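Local structure of phosphodiesterase (Trypanosoma brucei brucei, 5H2Q) at residues I100-Y105 with M317-D322; K248-S253 with K325-Q330; F139-E144 with G155-L160. The protein belongs to the all-helical, metal-binding phosphodiesterase family of the HD superfamily, and holds zinc and magnesium ions close to a bound ligand. One frame throughout, in Å; residues are numbered along the deposited sequence.

Contact 1: residues I100-Y105 with M317-D322; sequences IYTFLY and MQWTVD
Phe103 and Met317 mark the nearest backbone approach, Phe103 CA lying 6.6 Å from Met317 CA, in a helix-packing contact of the all-helical phosphodiesterase fold. Residues 100-105 form the C-terminal end of helix 90-105, and residues 317-322 lead into helix 318-334. The axes of the two short helical pieces come no closer than 12.1 Å and run at 127° to each other, a wide spacing, bridged mainly by the large side chains of Phe103, Met317 and Trp319. Phe103 supplies a flat ring. It receives Met317 over one face, the methyl CE sitting nearly above the centre, 3.5 Å from the ring centroid and 8° off the normal. The bend of the methionine chain at chi3 (73°) turns this methyl, rather than the sulfur, onto the centre of the pi face; SD stands obliquely nearby in a Met-aromatic contact. A flexible, polarisable thioether suits such a place because it can fold over a ring that is already hemmed in. Trp319 meets the same ring at its edge, with Trp319 CZ2 3.7 Å from Phe103 CD1, and the planes of the two rings are inclined at an intermediate angle. The outer corner of the indole also reaches the backbone, where Trp319 CH2 touches Thr102 O. Helix 227-242 contributes Leu237 and Ala240 against Phe103, so the phenyl group joins three helices in a buried, apolar setting. Thr320 divides its two branches between different tasks: CG2 packs obliquely on Phe103 CE1, whereas the hydroxyl turns back to its own backbone. There Met317 O accepts two bonds, from Thr320 N at 3.1 Å and from Thr320 OG1 at 2.6 Å, the latter nearly in line with the carbonyl.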
loop_
_atom_site.group_PDB
_atom_site.type_symbol
_atom_site.label_atom_id
_atom_site.label_comp_id
_atom_site.label_asym_id
_atom_site.label_seq_id
_atom_site.Cartn_x
_atom_site.Cartn_y
_atom_site.Cartn_z
ATOM N N ILE A 100 -6.906 1.986 2.929
ATOM C CA ILE A 100 -6.550 2.680 4.165
ATOM C C ILE A 100 -7.630 3.736 4.466
ATOM O O ILE A 100 -8.055 3.868 5.609
ATOM C CB ILE A 100 -5.127 3.250 4.127
ATOM C CG1 ILE A 100 -4.089 2.077 4.185
ATOM C CG2 ILE A 100 -4.884 4.210 5.287
ATOM C CD1 ILE A 100 -2.710 2.529 3.918
ATOM N N TYR A 101 -8.106 4.444 3.433
ATOM C CA TYR A 101 -9.180 5.413 3.632
ATOM C C TYR A 101 -10.382 4.719 4.350
ATOM O O TYR A 101 -10.921 5.270 5.317
ATOM C CB TYR A 101 -9.651 5.980 2.288
ATOM C CG TYR A 101 -10.662 7.088 2.483
ATOM C CD1 TYR A 101 -12.014 6.801 2.669
ATOM C CD2 TYR A 101 -10.265 8.420 2.500
ATOM C CE1 TYR A 101 -12.942 7.819 2.895
ATOM C CE2 TYR A 101 -11.179 9.445 2.735
ATOM C CZ TYR A 101 -12.518 9.141 2.915
ATOM O OH TYR A 101 -13.428 10.162 3.082
ATOM N N THR A 102 -10.750 3.503 3.913
ATOM C CA THR A 102 -11.848 2.786 4.577
ATOM C C THR A 102 -11.514 2.432 6.001
ATOM O O THR A 102 -12.425 2.459 6.837
ATOM C CB THR A 102 -12.340 1.560 3.810
ATOM O OG1 THR A 102 -11.359 0.531 3.889
ATOM C CG2 THR A 102 -12.719 1.863 2.339
ATOM N N PHE A 103 -10.249 2.050 6.286
ATOM C CA PHE A 103 -9.871 1.719 7.674
ATOM C C PHE A 103 -10.007 2.936 8.537
ATOM O O PHE A 103 -10.522 2.848 9.632
ATOM C CB PHE A 103 -8.450 1.171 7.767
ATOM C CG PHE A 103 -8.192 -0.126 7.035
ATOM C CD1 PHE A 103 -9.246 -0.972 6.677
ATOM C CD2 PHE A 103 -6.894 -0.513 6.713
ATOM C CE1 PHE A 103 -9.001 -2.191 6.020
ATOM C CE2 PHE A 103 -6.655 -1.729 6.059
ATOM C CZ PHE A 103 -7.706 -2.547 5.704
ATOM N N LEU A 104 -9.578 4.104 8.025
ATOM C CA LEU A 104 -9.687 5.338 8.789
ATOM C C LEU A 104 -11.112 5.788 9.007
ATOM O O LEU A 104 -11.450 6.103 10.147
ATOM C CB LEU A 104 -8.900 6.478 8.078
ATOM C CG LEU A 104 -7.383 6.330 8.023
ATOM C CD1 LEU A 104 -6.751 7.390 7.098
ATOM C CD2 LEU A 104 -6.778 6.414 9.423
ATOM N N TYR A 105 -11.943 5.838 7.946
ATOM C CA TYR A 105 -13.263 6.501 8.021
ATOM C C TYR A 105 -14.498 5.599 8.025
ATOM O O TYR A 105 -15.616 6.106 8.205
ATOM C CB TYR A 105 -13.359 7.556 6.917
ATOM C CG TYR A 105 -12.260 8.596 7.072
ATOM C CD1 TYR A 105 -12.242 9.471 8.161
ATOM C CD2 TYR A 105 -11.173 8.618 6.208
ATOM C CE1 TYR A 105 -11.197 10.377 8.347
ATOM C CE2 TYR A 105 -10.123 9.524 6.380
ATOM C CZ TYR A 105 -10.144 10.408 7.448
ATOM O OH TYR A 105 -9.124 11.310 7.610
ATOM N N MET A 317 -12.520 -2.237 12.871
ATOM C CA MET A 317 -11.996 -2.995 11.722
ATOM C C MET A 317 -12.329 -4.505 11.817
ATOM O O MET A 317 -11.739 -5.300 11.094
ATOM C CB MET A 317 -10.483 -2.768 11.557
ATOM C CG MET A 317 -10.131 -1.506 10.761
ATOM S SD MET A 317 -8.366 -1.192 10.826
ATOM C CE MET A 317 -7.748 -2.556 9.678
ATOM N N GLN A 318 -13.323 -4.890 12.651
ATOM C CA GLN A 318 -13.747 -6.296 12.815
ATOM C C GLN A 318 -14.135 -6.991 11.485
ATOM O O GLN A 318 -13.886 -8.190 11.342
ATOM C CB GLN A 318 -14.886 -6.379 13.869
ATOM C CG GLN A 318 -15.484 -7.784 14.124
ATOM C CD GLN A 318 -14.472 -8.805 14.605
ATOM O OE1 GLN A 318 -13.675 -8.555 15.520
ATOM N NE2 GLN A 318 -14.496 -9.986 14.009
ATOM N N TRP A 319 -14.688 -6.239 10.491
ATOM C CA TRP A 319 -15.086 -6.785 9.190
ATOM C C TRP A 319 -13.911 -7.443 8.440
ATOM O O TRP A 319 -14.148 -8.331 7.600
ATOM C CB TRP A 319 -15.766 -5.716 8.306
ATOM C CG TRP A 319 -14.811 -4.907 7.455
ATOM C CD1 TRP A 319 -14.252 -5.284 6.269
ATOM C CD2 TRP A 319 -14.300 -3.592 7.739
ATOM N NE1 TRP A 319 -13.406 -4.300 5.805
ATOM C CE2 TRP A 319 -13.441 -3.238 6.672
ATOM C CE3 TRP A 319 -14.498 -2.669 8.785
ATOM C CZ2 TRP A 319 -12.781 -1.999 6.618
ATOM C CZ3 TRP A 319 -13.837 -1.444 8.737
ATOM C CH2 TRP A 319 -12.977 -1.126 7.672
ATOM N N THR A 320 -12.676 -6.932 8.674
ATOM C CA THR A 320 -11.448 -7.426 8.012
ATOM C C THR A 320 -11.227 -8.892 8.420
ATOM O O THR A 320 -10.953 -9.731 7.563
ATOM C CB THR A 320 -10.212 -6.554 8.297
ATOM O OG1 THR A 320 -9.899 -6.555 9.680
ATOM C CG2 THR A 320 -10.326 -5.128 7.753
ATOM N N VAL A 321 -11.421 -9.189 9.721
ATOM C CA VAL A 321 -11.343 -10.544 10.299
ATOM C C VAL A 321 -12.418 -11.449 9.636
ATOM O O VAL A 321 -12.088 -12.535 9.140
ATOM C CB VAL A 321 -11.480 -10.509 11.850
ATOM C CG1 VAL A 321 -11.573 -11.918 12.440
ATOM C CG2 VAL A 321 -10.338 -9.729 12.497
ATOM N N ASP A 322 -13.684 -10.982 9.595
ATOM C CA ASP A 322 -14.809 -11.729 9.024
ATOM C C ASP A 322 -14.631 -12.090 7.547
ATOM O O ASP A 322 -14.915 -13.230 7.162
ATOM C CB ASP A 322 -16.150 -10.974 9.221
ATOM C CG ASP A 322 -16.527 -10.571 10.642
ATOM O OD1 ASP A 322 -15.889 -11.067 11.598
ATOM O OD2 ASP A 322 -17.456 -9.747 10.796
#

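Contact 2: residues K248-S253 with K325-Q330; sequences KPFDIS and KSNRAQ
Asn327 and Phe250 lie side by side, pointing opposite ways, with the carboxamide plane turned 51° from the ring. Asn327 OD1 comes up at the ring edge, close to the ring plane, 3.4 Å from Phe250 CD1, so a carbonyl oxygen faces the slightly positive aromatic C-H rim instead of the electron-rich face. Phe250 reaches this position with CG anti to its backbone N (chi1 -166°). Farther along the ring, Gln330 CB lies 3.7 Å from Phe250 CE1; the glutamine serves here through its aliphatic part, and Trp331 adds a second ring beside Phe250. The other end of the Asn327 amide points to the loop ahead of helix 250-274. Asn327 ND2 donates to Lys248 O over 2.8 Å in an almost straight bond, within the amide plane, and also bonds to Val246 O. Ser253 packs beside this nitrogen, but its hydroxyl bonds to Asn245 O. Asparagine suits the place because one short, rigid group offers an N-H side for peptide carbonyls and an oxygen for the ring rim. The N-H side ties helix 318-334 to the loop ahead of helix 250-274 by hydrogen bonds, while the oxygen at the Phe250 rim probably adds at most a weak electrostatic attraction.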
loop_
_atom_site.group_PDB
_atom_site.type_symbol
_atom_site.label_atom_id
_atom_site.label_comp_id
_atom_site.label_asym_id
_atom_site.label_seq_id
_atom_site.Cartn_x
_atom_site.Cartn_y
_atom_site.Cartn_z
ATOM N N LYS A 248 -11.157 -8.380 1.133
ATOM C CA LYS A 248 -12.102 -7.911 0.119
ATOM C C LYS A 248 -13.174 -8.931 -0.312
ATOM O O LYS A 248 -12.982 -10.121 -0.037
ATOM C CB LYS A 248 -11.317 -7.413 -1.107
ATOM C CG LYS A 248 -10.221 -6.366 -0.797
ATOM C CD LYS A 248 -10.728 -5.262 0.163
ATOM C CE LYS A 248 -9.740 -4.148 0.385
ATOM N NZ LYS A 248 -9.581 -3.341 -0.857
ATOM N N PRO A 249 -14.241 -8.541 -1.079
ATOM C CA PRO A 249 -15.181 -9.570 -1.595
ATOM C C PRO A 249 -14.402 -10.592 -2.445
ATOM O O PRO A 249 -13.358 -10.238 -3.007
ATOM C CB PRO A 249 -16.170 -8.771 -2.434
ATOM C CG PRO A 249 -16.102 -7.361 -1.872
ATOM C CD PRO A 249 -14.646 -7.186 -1.519
ATOM N N PHE A 250 -14.861 -11.867 -2.491
ATOM C CA PHE A 250 -14.098 -12.950 -3.133
ATOM C C PHE A 250 -13.652 -12.676 -4.547
ATOM O O PHE A 250 -12.475 -12.883 -4.822
ATOM C CB PHE A 250 -14.821 -14.311 -3.075
ATOM C CG PHE A 250 -13.895 -15.464 -3.421
ATOM C CD1 PHE A 250 -12.996 -15.962 -2.484
ATOM C CD2 PHE A 250 -13.915 -16.039 -4.688
ATOM C CE1 PHE A 250 -12.123 -17.010 -2.812
ATOM C CE2 PHE A 250 -13.050 -17.088 -5.012
ATOM C CZ PHE A 250 -12.161 -17.570 -4.072
ATOM N N ASP A 251 -14.548 -12.238 -5.433
ATOM C CA ASP A 251 -14.193 -11.932 -6.833
ATOM C C ASP A 251 -12.976 -10.989 -6.898
ATOM O O ASP A 251 -12.164 -11.090 -7.824
ATOM C CB ASP A 251 -15.391 -11.283 -7.560
ATOM C CG ASP A 251 -15.226 -11.128 -9.063
ATOM O OD1 ASP A 251 -14.907 -12.131 -9.734
ATOM O OD2 ASP A 251 -15.488 -10.016 -9.577
ATOM N N ILE A 252 -12.877 -10.057 -5.930
ATOM C CA ILE A 252 -11.791 -9.078 -5.866
ATOM C C ILE A 252 -10.512 -9.724 -5.320
ATOM O O ILE A 252 -9.449 -9.598 -5.944
ATOM C CB ILE A 252 -12.243 -7.825 -5.054
ATOM C CG1 ILE A 252 -13.303 -7.033 -5.859
ATOM C CG2 ILE A 252 -11.046 -6.917 -4.697
ATOM C CD1 ILE A 252 -14.227 -6.106 -5.011
ATOM N N SER A 253 -10.618 -10.367 -4.143
ATOM C CA SER A 253 -9.529 -11.068 -3.449
ATOM C C SER A 253 -8.868 -12.088 -4.393
ATOM O O SER A 253 -7.636 -12.138 -4.462
ATOM C CB SER A 253 -10.062 -11.770 -2.209
ATOM O OG SER A 253 -8.998 -12.143 -1.355
ATOM N N LYS A 325 -11.836 -14.833 6.866
ATOM C CA LYS A 325 -12.376 -16.169 7.168
ATOM C C LYS A 325 -13.296 -16.657 6.032
ATOM O O LYS A 325 -13.210 -17.819 5.632
ATOM C CB LYS A 325 -13.156 -16.144 8.494
ATOM C CG LYS A 325 -12.396 -16.657 9.710
ATOM C CD LYS A 325 -11.568 -15.576 10.407
ATOM C CE LYS A 325 -11.402 -15.824 11.890
ATOM N NZ LYS A 325 -12.631 -15.484 12.662
ATOM N N SER A 326 -14.151 -15.761 5.505
ATOM C CA SER A 326 -15.095 -16.016 4.409
ATOM C C SER A 326 -14.374 -16.430 3.126
ATOM O O SER A 326 -14.836 -17.329 2.414
ATOM C CB SER A 326 -15.916 -14.764 4.124
ATOM O OG SER A 326 -16.865 -14.984 3.092
ATOM N N ASN A 327 -13.268 -15.729 2.815
ATOM C CA ASN A 327 -12.447 -16.018 1.650
ATOM C C ASN A 327 -11.618 -17.274 1.907
ATOM O O ASN A 327 -11.428 -18.058 0.979
ATOM C CB ASN A 327 -11.550 -14.820 1.305
ATOM C CG ASN A 327 -12.305 -13.607 0.795
ATOM O OD1 ASN A 327 -13.305 -13.707 0.066
ATOM N ND2 ASN A 327 -11.778 -12.420 1.071
ATOM N N ARG A 328 -11.135 -17.462 3.157
ATOM C CA ARG A 328 -10.322 -18.620 3.542
ATOM C C ARG A 328 -11.133 -19.895 3.403
ATOM O O ARG A 328 -10.612 -20.890 2.895
ATOM C CB ARG A 328 -9.761 -18.479 4.963
ATOM C CG ARG A 328 -8.680 -19.508 5.298
ATOM C CD ARG A 328 -8.818 -20.043 6.707
ATOM N NE ARG A 328 -7.828 -21.083 6.992
ATOM C CZ ARG A 328 -8.031 -22.386 6.811
ATOM N NH1 ARG A 328 -9.194 -22.826 6.345
ATOM N NH2 ARG A 328 -7.073 -23.258 7.094
ATOM N N ALA A 329 -12.424 -19.840 3.794
ATOM C CA ALA A 329 -13.359 -20.960 3.688
ATOM C C ALA A 329 -13.738 -21.169 2.234
ATOM O O ALA A 329 -13.945 -22.312 1.826
ATOM C CB ALA A 329 -14.591 -20.690 4.516
ATOM N N GLN A 330 -13.783 -20.080 1.439
ATOM C CA GLN A 330 -14.044 -20.185 0.009
ATOM C C GLN A 330 -12.869 -20.834 -0.739
ATOM O O GLN A 330 -13.108 -21.654 -1.629
ATOM C CB GLN A 330 -14.456 -18.841 -0.614
ATOM C CG GLN A 330 -15.940 -18.762 -0.963
ATOM C CD GLN A 330 -16.402 -19.967 -1.749
ATOM O OE1 GLN A 330 -16.019 -20.180 -2.903
ATOM N NE2 GLN A 330 -17.176 -20.825 -1.106
#

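Contact 3: residues F139-E144 with G155-L160; sequences FYLKTE and GNKSVL
Tyr140 and Val159 face each other where helix 137-142 packs against the beginning of helix 159-172, two helices of the phosphodiesterase fold linked through the short helix 146-154. Their CA atoms, Tyr140 CA and Val159 CA, are 7.4 Å apart, near enough for Val159 to reach the base of the tyrosine side chain. The tightly packed part is the buried trio of Tyr140, Val159 and Leu160. Val159 spreads its two methyls between neighbouring residues: CG1, anti to the backbone N (chi1 -177°), rests 3.8 Å from Tyr140 CB, while CG2 reaches out to the partly exposed Leu141, 3.9 Å from Leu141 CD2. A beta-branched residue suits this position because it can touch two side chains of the facing helix at once. Leu160 crosses the tyrosine at about a right angle, and its CD2 methyl approaches Tyr140 CE2 to 3.6 Å, near the hydroxyl end of the ring. Met133, Leu135 and Leu147 also touch Tyr140. The first turn of helix 159-172 is also hydrogen-bonded to helix 137-142, Leu160 N to Asn137 OD1.

Toward solvent the distances are similar, but the partners are an exposed lysine and a partly exposed leucine. The chain of Lys157, bent at several torsions, lies across Leu141, with Lys157 CE 3.8 Å from Leu141 CD1. The ammonium nitrogen ends close to Leu141 CD2, beside a methyl that offers it no polar partner. Ser152 of helix 146-154 borders both residues. Lysine is apt at such a margin: its long chain can lie along a leucine in an exposed position, here with CE and NZ both against the methyls. Between these segments, then, cohesion comes from methyl and ring contacts, insensitive to exact angles and consistent with exclusion of water from the Tyr140 side, while the charge at the margin probably contributes little directional attraction.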
loop_
_atom_site.group_PDB
_atom_site.type_symbol
_atom_site.label_atom_id
_atom_site.label_comp_id
_atom_site.label_asym_id
_atom_site.label_seq_id
_atom_site.Cartn_x
_atom_site.Cartn_y
_atom_site.Cartn_z
ATOM N N PHE A 139 15.667 -11.172 -4.135
ATOM C CA PHE A 139 16.176 -11.228 -5.521
ATOM C C PHE A 139 17.403 -10.338 -5.716
ATOM O O PHE A 139 18.387 -10.777 -6.326
ATOM C CB PHE A 139 15.088 -10.837 -6.541
ATOM C CG PHE A 139 15.547 -10.940 -7.981
ATOM C CD1 PHE A 139 16.165 -9.864 -8.615
ATOM C CD2 PHE A 139 15.373 -12.118 -8.704
ATOM C CE1 PHE A 139 16.607 -9.967 -9.937
ATOM C CE2 PHE A 139 15.841 -12.226 -10.018
ATOM C CZ PHE A 139 16.444 -11.150 -10.624
ATOM N N TYR A 140 17.331 -9.083 -5.247
ATOM C CA TYR A 140 18.429 -8.129 -5.394
ATOM C C TYR A 140 19.684 -8.585 -4.665
ATOM O O TYR A 140 20.784 -8.339 -5.146
ATOM C CB TYR A 140 18.006 -6.737 -4.903
ATOM C CG TYR A 140 16.949 -6.139 -5.798
ATOM C CD1 TYR A 140 17.299 -5.458 -6.961
ATOM C CD2 TYR A 140 15.594 -6.361 -5.552
ATOM C CE1 TYR A 140 16.327 -4.957 -7.824
ATOM C CE2 TYR A 140 14.614 -5.845 -6.396
ATOM C CZ TYR A 140 14.986 -5.151 -7.535
ATOM O OH TYR A 140 14.024 -4.692 -8.398
ATOM N N LEU A 141 19.522 -9.266 -3.531
ATOM C CA LEU A 141 20.676 -9.762 -2.775
ATOM C C LEU A 141 21.277 -11.039 -3.337
ATOM O O LEU A 141 22.501 -11.168 -3.358
ATOM C CB LEU A 141 20.329 -9.926 -1.293
ATOM C CG LEU A 141 19.806 -8.646 -0.625
ATOM C CD1 LEU A 141 19.175 -8.969 0.711
ATOM C CD2 LEU A 141 20.912 -7.565 -0.496
ATOM N N LYS A 142 20.433 -11.981 -3.789
ATOM C CA LYS A 142 20.881 -13.265 -4.347
ATOM C C LYS A 142 21.628 -13.075 -5.664
ATOM O O LYS A 142 22.536 -13.855 -5.957
ATOM C CB LYS A 142 19.682 -14.200 -4.588
ATOM C CG LYS A 142 19.031 -14.722 -3.324
ATOM C CD LYS A 142 17.951 -15.753 -3.620
ATOM C CE LYS A 142 16.765 -15.202 -4.383
ATOM N NZ LYS A 142 15.677 -16.207 -4.475
ATOM N N THR A 143 21.221 -12.069 -6.472
ATOM C CA THR A 143 21.797 -11.772 -7.797
ATOM C C THR A 143 22.907 -10.719 -7.739
ATOM O O THR A 143 23.547 -10.443 -8.759
ATOM C CB THR A 143 20.711 -11.307 -8.787
ATOM O OG1 THR A 143 20.133 -10.088 -8.316
ATOM C CG2 THR A 143 19.651 -12.337 -9.040
ATOM N N GLU A 144 23.102 -10.105 -6.567
ATOM C CA GLU A 144 24.078 -9.026 -6.378
ATOM C C GLU A 144 23.794 -7.871 -7.352
ATOM O O GLU A 144 24.702 -7.267 -7.940
ATOM C CB GLU A 144 25.545 -9.540 -6.429
ATOM C CG GLU A 144 25.824 -10.661 -5.442
ATOM C CD GLU A 144 27.280 -11.076 -5.328
ATOM O OE1 GLU A 144 27.902 -11.373 -6.371
ATOM O OE2 GLU A 144 27.795 -11.109 -4.188
ATOM N N GLY A 155 24.267 -0.525 4.844
ATOM C CA GLY A 155 23.754 -1.141 6.066
ATOM C C GLY A 155 22.246 -1.097 6.233
ATOM O O GLY A 155 21.753 -1.108 7.362
ATOM N N ASN A 156 21.495 -1.051 5.119
ATOM C CA ASN A 156 20.026 -1.027 5.140
ATOM C C ASN A 156 19.536 -2.312 4.471
ATOM O O ASN A 156 19.694 -2.452 3.257
ATOM C CB ASN A 156 19.482 0.209 4.383
ATOM C CG ASN A 156 20.117 1.542 4.723
ATOM O OD1 ASN A 156 20.257 2.416 3.863
ATOM N ND2 ASN A 156 20.509 1.745 5.977
ATOM N N LYS A 157 18.952 -3.250 5.239
ATOM C CA LYS A 157 18.522 -4.511 4.638
ATOM C C LYS A 157 17.219 -4.418 3.816
ATOM O O LYS A 157 16.957 -5.319 3.007
ATOM C CB LYS A 157 18.442 -5.641 5.679
ATOM C CG LYS A 157 19.043 -6.962 5.168
ATOM C CD LYS A 157 20.566 -6.880 4.935
ATOM C CE LYS A 157 21.020 -7.728 3.775
ATOM N NZ LYS A 157 22.075 -7.045 2.976
ATOM N N SER A 158 16.429 -3.327 3.981
ATOM C CA SER A 158 15.166 -3.181 3.245
ATOM C C SER A 158 15.461 -2.576 1.858
ATOM O O SER A 158 15.239 -1.385 1.605
ATOM C CB SER A 158 14.189 -2.324 4.050
ATOM O OG SER A 158 14.002 -2.899 5.330
ATOM N N VAL A 159 15.987 -3.417 0.958
ATOM C CA VAL A 159 16.438 -3.020 -0.371
ATOM C C VAL A 159 15.470 -2.093 -1.107
ATOM O O VAL A 159 15.827 -0.970 -1.469
ATOM C CB VAL A 159 16.789 -4.250 -1.248
ATOM C CG1 VAL A 159 17.322 -3.799 -2.607
ATOM C CG2 VAL A 159 17.771 -5.185 -0.541
ATOM N N LEU A 160 14.248 -2.573 -1.321
ATOM C CA LEU A 160 13.272 -1.801 -2.072
ATOM C C LEU A 160 12.645 -0.673 -1.266
ATOM O O LEU A 160 12.343 0.380 -1.829
ATOM C CB LEU A 160 12.198 -2.732 -2.622
ATOM C CG LEU A 160 12.639 -3.691 -3.726
ATOM C CD1 LEU A 160 11.594 -4.770 -3.944
ATOM C CD2 LEU A 160 12.950 -2.937 -5.037
#

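Overall arrangement
From the N terminus, helix 90-105 supplies the first half of contact 1, whose loop closes only at residues 317-322, 212 residues later. Inside that span contact 3 opens and closes first, a local link between residues 139-144 and 155-160 around helix 146-154. Contact 2 follows it in series, opening at 248-253, but it closes at 325-330, beyond the end of contact 1, so contacts 1 and 2 cross. Both use helix 318-334, which is thereby tied to helix 90-105 and to the start of helix 250-274; their centres are 15 Å apart. Contact 3 lies across the chain's centre from contact 1, with centres about 32 Å apart.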